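UTP-glucose-1-phosphate uridylyltransferase 2 (Trypanosoma brucei, PDB 3GUE) probably catalyses the transfer of a uridylyl group from UTP to alpha-D-glucose 1-phosphate, yielding UDP-glucose and diphosphate. Local coordinates at residues P368-A373 and L397-E402; T250-K255 and G405-I410; L99-G104 and L382-D387. All blocks are in the same frame, centred on the assembly; numbering follows the deposited sequence. Where two conformers were deposited one is given.

Contact 1: residues P368-A373 and L397-E402; sequences PRERFA and LVLCEE. With UPG (uridine-5'-diphosphate-glucose), chain C.
Glu370 carries this contact with its acid group, which lies against the backbone and side chains of Val398 and Leu399. With CG anti to the carbonyl carbon and the chain bent at chi2 (-70°), it crosses the valine and leucine side chains at about a right angle. Its OE1 comes to 2.5 Å from the carbonyl O of Leu399, so close that the acid group probably holds a proton. OE1 also rests on the branch point of the valine, 3.1 Å from Val398 CB, while OE2 faces Leu399 CB. Glutamate suits the place because it is long enough to span the gap and flexible enough to fold back. Val398 CG1 packs on the other end of the residue, 3.5 Å from Glu370 O, and the short Ala373 side chain points toward strand 397-399, its CB stopping at Leu397 O.

Three waters fill in between the backbones. Water 1 accepts from Leu399 N at 3.0 Å and donates to Arg369 O. Water 2 bridges Glu370 O and Leu397 O, and water 3 donates to Cys400 O while reaching Glu370 OE2 by a weak bond.

Further out, the short 3-10 turn 369-371 is held by Arg371 N to Pro368 O and Phe372 N to Arg369 O. CD2 of Phe372 lies over one face of the Arg369 guanidinium, toward its rim, 3.4 Å above the plane. Phe372 leaves the backbone away from strand 397-399, and with CG anti to the backbone N (chi1 -178°) its ring edge brings CE1 to 3.4 Å from O6' of the UDP-glucose. The contact thus backs the loop after sheet-edge strand 362-366 onto the hairpin 389-399, beside the glucose end of the nucleotide-sugar pocket of a GT-A-type Rossmann-like domain.

Contact 2: residues T250-K255 and G405-I410; sequences TESDKK and GKPPAI
From CB outward, every atom of the Thr250 side chain touches Pro407, though the hydroxyl also serves the turn. CB is 4.0 Å from Pro407 CD, and both branches, OG1 and CG2, come to that same carbon. CG2, the apolar branch, lies anti to the carbonyl carbon and ends 4.0 Å from Gly405 O. The hydroxyl takes the crowded position between backbone N and carbonyl carbon (chi1 62°). At its tip OG1 shares a hydrogen bond of 2.8 Å with Ser252 OG, either being able to donate. Threonine's methyl and hydroxyl thus serve both the proline ring and the polar turn.

Ser252 extends this surface, its OG standing 3.5 Å from Pro407 CG, so that the puckered, apolar ring rests on two hydroxyls, this one at CG and OG1 of Thr250 at CD. The backbones are linked by water 4, which accepts from Ser252 N and donates to Pro407 O, 2.7 Å away. At the exposed side of the turn the Glu251 carboxylate lies beside the methyl group of Ala409, about 4.0 Å from OE1 to CB.

What shapes this surface is a type I beta turn from Thr250 to Asp253, closed by Asp253 N to Thr250 O. Asp253 in turn fixes Thr250: Thr250 N donates to its OD2 across 2.8 Å in a nearly straight bond (169°), from above the carboxylate plane, and OD1 holds Arg369 in a salt bridge.

The turn follows strand 242-248 of the central Rossmann-like sheet and leads to Lys255, which binds UDP-glucose in a crystal structure of this protein, though not in the chain described here. The prolines opposite lead into strand 409-412, the first strand of the C-terminal parallel sheet, consistent with the left-handed beta-helix domain of eukaryotic UDP-glucose pyrophosphorylases.

Contact 3: residues L99-G104 and L382-D387; sequences LQVKNG and LALRSD
Arg385, in the last turn of helix 378-385, lays its whole chain along strand 100-102. CG stands anti to the carbonyl carbon (chi1 -80°), and from there to NE the chain is fully extended, so the guanidinium ends beside the backbone of Gln100. It grips a single oxygen side-on: Gln100 O receives NE at 2.8 Å, from above the carbonyl plane, and NH2 at 2.7 Å, in the plane and on a lone pair. Both bonds are bent, near 140° at the hydrogen, as expected when one atom sits in the notch between two N-H groups. On the way the aliphatic part passes Val101 O, which lies 3.2 Å from Arg385 CG and also receives a CA-H...O contact from the same arginine. Arginine fits because it offers both a long apolar stem and two donors on one edge.

The carbonyls of Gln100 and Val101 are presented from a short antiparallel hairpin with strand 105-106, in which strand 100-102 carries the classic beta bulge, Val101 and Lys102 both facing one residue of strand 105-106.

Although the first bond of the Val101 side chain points away from the helix, its CG1, anti to the backbone N, meets Leu384 CD2 at 3.8 Å, the two branched chains crossing obliquely. Phe107 of helix 107-122 and Leu397 touch both, so two compact branched residues complete an apolar layer between hairpin and helix.

Lys102 reaches past this layer and bends at its end (chi4 64°), bringing NZ 2.5 Å from Leu384 O, nearly along the C=O axis. A carbonyl at the C-terminal end of a helix probably favours the charged ammonium. Close by, Ser386, the first residue to leave helical geometry, donates its OG to Ala383 O over 2.7 Å.

How the contacts relate
Running from the N terminus, the chain first supplies the hairpin strand 100-102 of contact 3, whose loop closes only when helix 378-385 arrives. Before that, 250-255 opens contact 2, and 368-373 opens contact 1. Contact 1 closes at 397-402 and contact 2 at 405-410, so contact 1 is nested inside contact 2, while contact 3 crosses both. Neighbours also touch directly: Arg369 reaches Asp253 by a salt bridge, Leu397 packs against Val101 and Leu384, and Ile410 against Leu382 and Ala383. Together the three tie loops of the nucleotide-sugar domain to the hairpin 389-399, helix 378-385 and the start of the C-terminal parallel sheet.

Contact 1: residues P368-A373 and L397-E402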
# COMPACT_ATOMS: atom_id res chain seq x y z
N PRO A 368 -3.43 13.83 10.50
CA PRO A 368 -2.52 13.41 11.55
C PRO A 368 -1.90 12.01 11.28
O PRO A 368 -2.54 11.15 10.68
CB PRO A 368 -3.39 13.38 12.80
CG PRO A 368 -4.59 14.23 12.46
CD PRO A 368 -4.80 14.05 11.01
N ARG A 369 -0.66 11.82 11.71
CA ARG A 369 0.00 10.53 11.58
C ARG A 369 -0.81 9.37 12.15
O ARG A 369 -0.57 8.25 11.77
CB ARG A 369 1.40 10.56 12.23
CG ARG A 369 2.25 9.35 11.89
CD ARG A 369 3.29 9.69 10.84
NE ARG A 369 3.94 8.51 10.27
CZ ARG A 369 4.39 8.45 9.01
NH1 ARG A 369 4.21 9.47 8.19
NH2 ARG A 369 4.95 7.34 8.55
N GLU A 370 -1.78 9.60 13.04
CA GLU A 370 -2.44 8.44 13.63
C GLU A 370 -3.36 7.70 12.63
O GLU A 370 -3.86 6.61 12.91
CB GLU A 370 -3.09 8.75 15.00
CG GLU A 370 -2.15 9.47 16.01
CD GLU A 370 -1.01 8.60 16.56
OE1 GLU A 370 -1.32 7.65 17.32
OE2 GLU A 370 0.19 8.87 16.27
N ARG A 371 -3.51 8.26 11.43
CA ARG A 371 -4.25 7.58 10.35
C ARG A 371 -3.40 6.74 9.39
O ARG A 371 -3.91 6.26 8.37
CB ARG A 371 -5.07 8.59 9.54
CG ARG A 371 -6.08 9.32 10.38
CD ARG A 371 -7.06 10.06 9.53
NE ARG A 371 -7.96 10.81 10.39
CZ ARG A 371 -8.93 11.62 9.96
NH1 ARG A 371 -9.13 11.80 8.66
NH2 ARG A 371 -9.68 12.26 10.84
N PHE A 372 -2.12 6.59 9.70
CA PHE A 372 -1.15 6.00 8.78
C PHE A 372 -0.07 5.24 9.59
O PHE A 372 0.78 5.86 10.19
CB PHE A 372 -0.54 7.12 7.89
CG PHE A 372 0.46 6.64 6.86
CD1 PHE A 372 0.09 5.71 5.88
CD2 PHE A 372 1.75 7.17 6.82
CE1 PHE A 372 1.00 5.29 4.92
CE2 PHE A 372 2.67 6.76 5.85
CZ PHE A 372 2.30 5.82 4.89
N ALA A 373 -0.20 3.90 9.63
CA ALA A 373 0.75 2.95 10.21
C ALA A 373 1.12 1.94 9.11
O ALA A 373 0.64 0.80 9.13
CB ALA A 373 0.14 2.22 11.42
N LEU A 397 -4.57 0.58 14.85
CA LEU A 397 -3.20 0.63 15.36
C LEU A 397 -2.63 2.00 15.11
O LEU A 397 -2.71 2.52 14.00
CB LEU A 397 -2.34 -0.46 14.73
CG LEU A 397 -2.56 -1.80 15.42
CD1 LEU A 397 -3.84 -2.46 15.00
CD2 LEU A 397 -1.42 -2.71 15.14
N VAL A 398 -2.07 2.59 16.16
CA VAL A 398 -1.61 3.99 16.10
C VAL A 398 -0.29 4.15 16.87
O VAL A 398 -0.04 3.48 17.87
CB VAL A 398 -2.65 4.95 16.70
CG1 VAL A 398 -4.01 4.85 15.94
CG2 VAL A 398 -2.83 4.66 18.17
N LEU A 399 0.55 5.06 16.37
CA LEU A 399 1.83 5.34 16.98
C LEU A 399 1.57 5.87 18.39
O LEU A 399 0.60 6.61 18.62
CB LEU A 399 2.59 6.40 16.15
CG LEU A 399 4.02 6.73 16.57
CD1 LEU A 399 4.96 5.58 16.30
CD2 LEU A 399 4.48 7.98 15.84
N CYS A 400 2.39 5.43 19.34
CA CYS A 400 2.35 5.88 20.71
C CYS A 400 2.59 7.39 20.86
O CYS A 400 3.28 8.02 20.03
CB CYS A 400 3.35 5.09 21.57
SG CYS A 400 5.10 5.42 21.21
N GLU A 401 2.04 7.94 21.94
CA GLU A 401 2.06 9.37 22.19
C GLU A 401 3.47 9.93 22.37
O GLU A 401 3.78 11.03 21.92
CB GLU A 401 1.20 9.69 23.43
CG GLU A 401 0.65 11.09 23.45
CD GLU A 401 0.47 11.65 24.87
OE1 GLU A 401 0.25 10.86 25.82
OE2 GLU A 401 0.54 12.89 25.03
N GLU A 402 4.32 9.16 23.03
CA GLU A 402 5.66 9.64 23.35
C GLU A 402 6.60 9.72 22.14
O GLU A 402 7.67 10.32 22.25
CB GLU A 402 6.27 8.79 24.47
CG GLU A 402 6.54 7.34 24.07
CD GLU A 402 7.23 6.57 25.18
OE1 GLU A 402 8.29 7.02 25.67
OE2 GLU A 402 6.69 5.51 25.58
N1 UPG C . -2.19 -4.08 -3.86
C2 UPG C . -3.30 -4.56 -4.58
N3 UPG C . -3.11 -4.85 -5.92
C4 UPG C . -1.91 -4.69 -6.57
C5 UPG C . -0.80 -4.19 -5.86
C6 UPG C . -0.93 -3.88 -4.51
O2 UPG C . -4.42 -4.76 -4.10
O4 UPG C . -1.85 -4.99 -7.76
C1C UPG C . -2.34 -3.74 -2.41
C2C UPG C . -1.32 -4.26 -1.39
O2C UPG C . -1.61 -5.61 -1.01
C3C UPG C . -1.60 -3.29 -0.24
C4C UPG C . -1.85 -1.98 -0.96
O4C UPG C . -2.23 -2.31 -2.32
O3C UPG C . -2.81 -3.68 0.41
C5C UPG C . -0.55 -1.11 -1.03
O5C UPG C . 0.46 -1.65 -1.84
PA UPG C . 2.01 -1.58 -1.40
O1A UPG C . 2.02 -2.03 0.02
O2A UPG C . 2.88 -2.23 -2.38
O3A UPG C . 2.28 0.05 -1.40
PB UPG C . 2.80 0.96 -2.64
O1B UPG C . 1.93 0.71 -3.80
O2B UPG C . 4.28 0.87 -2.79
O3B UPG C . 2.55 2.41 -1.98
C1' UPG C . 1.17 2.83 -1.70
C2' UPG C . 0.88 4.10 -2.48
C3' UPG C . 1.91 5.15 -2.08
C4' UPG C . 1.79 5.42 -0.57
C5' UPG C . 1.97 4.10 0.23
C6' UPG C . 1.54 4.28 1.66
O2' UPG C . 0.95 3.87 -3.90
O3' UPG C . 1.73 6.31 -2.86
O4' UPG C . 2.75 6.37 -0.15
O5' UPG C . 1.12 3.02 -0.27
O6' UPG C . 2.06 3.21 2.45
O HOH W 1 0.28 5.98 13.58
O HOH W 2 -1.93 4.91 12.84
O HOH W 3 2.53 10.05 18.32

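Contact 2: residues T250-K255 and G405-I410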
# COMPACT_ATOMS: atom_id res chain seq x y z
N THR A 250 7.99 11.65 7.37
CA THR A 250 8.98 11.39 8.42
C THR A 250 10.17 10.63 7.83
O THR A 250 10.13 10.19 6.68
CB THR A 250 8.39 10.55 9.59
OG1 THR A 250 7.98 9.26 9.09
CG2 THR A 250 7.18 11.25 10.24
N GLU A 251 11.21 10.45 8.63
CA GLU A 251 12.39 9.70 8.21
C GLU A 251 12.06 8.22 7.86
O GLU A 251 12.72 7.62 7.01
CB GLU A 251 13.46 9.78 9.29
CG GLU A 251 14.88 9.85 8.77
CD GLU A 251 15.91 9.51 9.83
OE1 GLU A 251 15.80 10.00 10.98
OE2 GLU A 251 16.85 8.74 9.51
N SER A 252 11.02 7.66 8.49
CA SER A 252 10.55 6.31 8.16
C SER A 252 9.81 6.17 6.80
O SER A 252 9.59 5.06 6.33
CB SER A 252 9.68 5.76 9.31
OG SER A 252 8.46 6.47 9.41
N ASP A 253 9.43 7.27 6.16
CA ASP A 253 8.66 7.15 4.90
C ASP A 253 9.64 7.11 3.73
O ASP A 253 10.03 8.16 3.20
CB ASP A 253 7.63 8.28 4.71
CG ASP A 253 6.66 8.41 5.90
OD1 ASP A 253 6.05 7.40 6.32
OD2 ASP A 253 6.51 9.54 6.40
N LYS A 254 10.03 5.90 3.32
CA LYS A 254 11.10 5.71 2.32
C LYS A 254 10.59 5.06 1.03
O LYS A 254 11.16 5.27 -0.08
CB LYS A 254 12.19 4.85 2.90
CG LYS A 254 12.99 5.54 3.98
CD LYS A 254 14.06 4.64 4.53
CE LYS A 254 14.85 5.33 5.63
NZ LYS A 254 15.24 6.76 5.30
N LYS A 255 9.55 4.25 1.20
CA LYS A 255 8.92 3.51 0.11
C LYS A 255 7.42 3.86 0.01
O LYS A 255 6.67 3.74 0.98
CB LYS A 255 9.12 1.98 0.31
CG LYS A 255 10.62 1.54 0.19
CD LYS A 255 10.79 0.03 0.46
CE LYS A 255 10.30 -0.87 -0.70
NZ LYS A 255 10.19 -2.33 -0.27
N GLY A 405 4.47 11.80 17.08
CA GLY A 405 4.11 11.72 15.65
C GLY A 405 5.17 11.14 14.72
O GLY A 405 4.92 10.98 13.53
N LYS A 406 6.36 10.84 15.26
CA LYS A 406 7.49 10.37 14.46
C LYS A 406 7.81 8.91 14.78
O LYS A 406 8.29 8.60 15.87
CB LYS A 406 8.75 11.22 14.69
CG LYS A 406 8.65 12.68 14.27
CD LYS A 406 9.97 13.39 14.53
CE LYS A 406 9.75 14.78 15.09
NZ LYS A 406 9.90 15.85 14.07
N PRO A 407 7.53 7.99 13.82
CA PRO A 407 7.84 6.59 14.12
C PRO A 407 9.35 6.42 14.32
O PRO A 407 10.14 7.22 13.78
CB PRO A 407 7.40 5.85 12.85
CG PRO A 407 6.39 6.79 12.19
CD PRO A 407 6.95 8.15 12.48
N PRO A 408 9.75 5.38 15.10
CA PRO A 408 11.19 5.07 15.18
C PRO A 408 11.71 4.89 13.76
O PRO A 408 11.00 4.30 12.93
CB PRO A 408 11.21 3.71 15.87
CG PRO A 408 9.94 3.59 16.59
CD PRO A 408 8.93 4.43 15.86
N ALA A 409 12.90 5.41 13.46
CA ALA A 409 13.47 5.20 12.13
C ALA A 409 14.32 3.91 12.14
O ALA A 409 15.46 3.90 12.62
CB ALA A 409 14.29 6.41 11.69
N ILE A 410 13.75 2.83 11.61
CA ILE A 410 14.37 1.49 11.69
C ILE A 410 15.05 1.09 10.36
O ILE A 410 14.38 0.94 9.32
CB ILE A 410 13.34 0.42 12.15
CG1 ILE A 410 12.63 0.87 13.44
CG2 ILE A 410 14.02 -0.99 12.34
CD1 ILE A 410 11.46 -0.04 13.90
O HOH W 4 10.32 8.47 11.38

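Contact 3: residues L99-G104 and L382-D387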
# COMPACT_ATOMS: atom_id res chain seq x y z
N LEU A 99 -0.37 -11.83 7.82
CA LEU A 99 0.75 -11.71 8.78
C LEU A 99 0.27 -11.37 10.21
O LEU A 99 -0.61 -10.53 10.38
CB LEU A 99 1.76 -10.68 8.29
CG LEU A 99 3.05 -11.19 7.63
CD1 LEU A 99 2.77 -12.21 6.54
CD2 LEU A 99 3.84 -9.98 7.08
N GLN A 100 0.86 -12.02 11.21
CA GLN A 100 0.52 -11.72 12.61
C GLN A 100 1.05 -10.34 12.96
O GLN A 100 2.17 -9.96 12.57
CB GLN A 100 1.07 -12.78 13.60
CG GLN A 100 0.43 -14.20 13.52
CD GLN A 100 0.87 -15.20 14.64
OE1 GLN A 100 2.07 -15.44 14.88
NE2 GLN A 100 -0.12 -15.81 15.31
N VAL A 101 0.24 -9.59 13.72
CA VAL A 101 0.54 -8.20 14.08
C VAL A 101 0.72 -8.02 15.61
O VAL A 101 1.79 -7.64 16.05
CB VAL A 101 -0.50 -7.25 13.42
CG1 VAL A 101 -0.40 -5.85 13.94
CG2 VAL A 101 -0.26 -7.19 11.93
N LYS A 102 -0.32 -8.36 16.38
CA LYS A 102 -0.30 -8.33 17.84
C LYS A 102 -1.24 -9.42 18.34
O LYS A 102 -2.25 -9.69 17.71
CB LYS A 102 -0.80 -6.98 18.37
CG LYS A 102 0.10 -5.79 18.07
CD LYS A 102 -0.05 -4.68 19.07
CE LYS A 102 1.03 -3.65 18.88
NZ LYS A 102 0.86 -3.03 17.55
N ASN A 103 -0.92 -10.05 19.47
CA ASN A 103 -1.85 -10.96 20.15
C ASN A 103 -2.34 -12.19 19.35
O ASN A 103 -3.43 -12.74 19.63
CB ASN A 103 -3.07 -10.16 20.65
CG ASN A 103 -2.68 -8.88 21.38
OD1 ASN A 103 -3.14 -7.79 21.02
ND2 ASN A 103 -1.83 -9.01 22.41
N GLY A 104 -1.58 -12.63 18.35
CA GLY A 104 -2.08 -13.63 17.40
C GLY A 104 -3.14 -13.09 16.45
O GLY A 104 -3.79 -13.84 15.73
N LEU A 382 8.43 -4.81 12.24
CA LEU A 382 9.06 -4.72 13.54
C LEU A 382 8.46 -3.60 14.40
O LEU A 382 8.18 -3.83 15.61
CB LEU A 382 10.59 -4.50 13.39
CG LEU A 382 11.43 -4.15 14.63
CD1 LEU A 382 11.24 -5.21 15.73
CD2 LEU A 382 12.93 -4.02 14.25
N ALA A 383 8.29 -2.42 13.80
CA ALA A 383 7.78 -1.25 14.54
C ALA A 383 6.32 -1.50 14.95
O ALA A 383 5.95 -1.25 16.10
CB ALA A 383 7.91 0.06 13.75
N LEU A 384 5.54 -2.07 14.03
CA LEU A 384 4.13 -2.33 14.29
C LEU A 384 3.91 -3.35 15.40
O LEU A 384 3.04 -3.16 16.30
CB LEU A 384 3.41 -2.80 13.03
CG LEU A 384 1.87 -2.68 13.09
CD1 LEU A 384 1.44 -1.22 13.28
CD2 LEU A 384 1.29 -3.20 11.82
N ARG A 385 4.73 -4.40 15.36
CA ARG A 385 4.63 -5.52 16.30
C ARG A 385 5.09 -5.06 17.68
O ARG A 385 4.63 -5.58 18.69
CB ARG A 385 5.45 -6.71 15.81
CG ARG A 385 4.76 -7.54 14.75
CD ARG A 385 5.55 -8.77 14.36
NE ARG A 385 4.78 -9.57 13.42
CZ ARG A 385 5.21 -10.70 12.86
NH1 ARG A 385 6.42 -11.18 13.13
NH2 ARG A 385 4.41 -11.35 12.02
N SER A 386 5.97 -4.05 17.72
CA SER A 386 6.47 -3.50 18.97
C SER A 386 5.48 -2.53 19.66
O SER A 386 4.54 -2.02 19.04
CB SER A 386 7.78 -2.76 18.73
OG SER A 386 7.47 -1.46 18.29
N ASP A 387 5.79 -2.22 20.93
CA ASP A 387 5.01 -1.33 21.79
C ASP A 387 5.04 0.16 21.31
O ASP A 387 4.46 1.05 21.93
CB ASP A 387 5.45 -1.48 23.27
CG ASP A 387 6.89 -0.99 23.54
OD1 ASP A 387 7.53 -0.54 22.60
OD2 ASP A 387 7.38 -1.00 24.70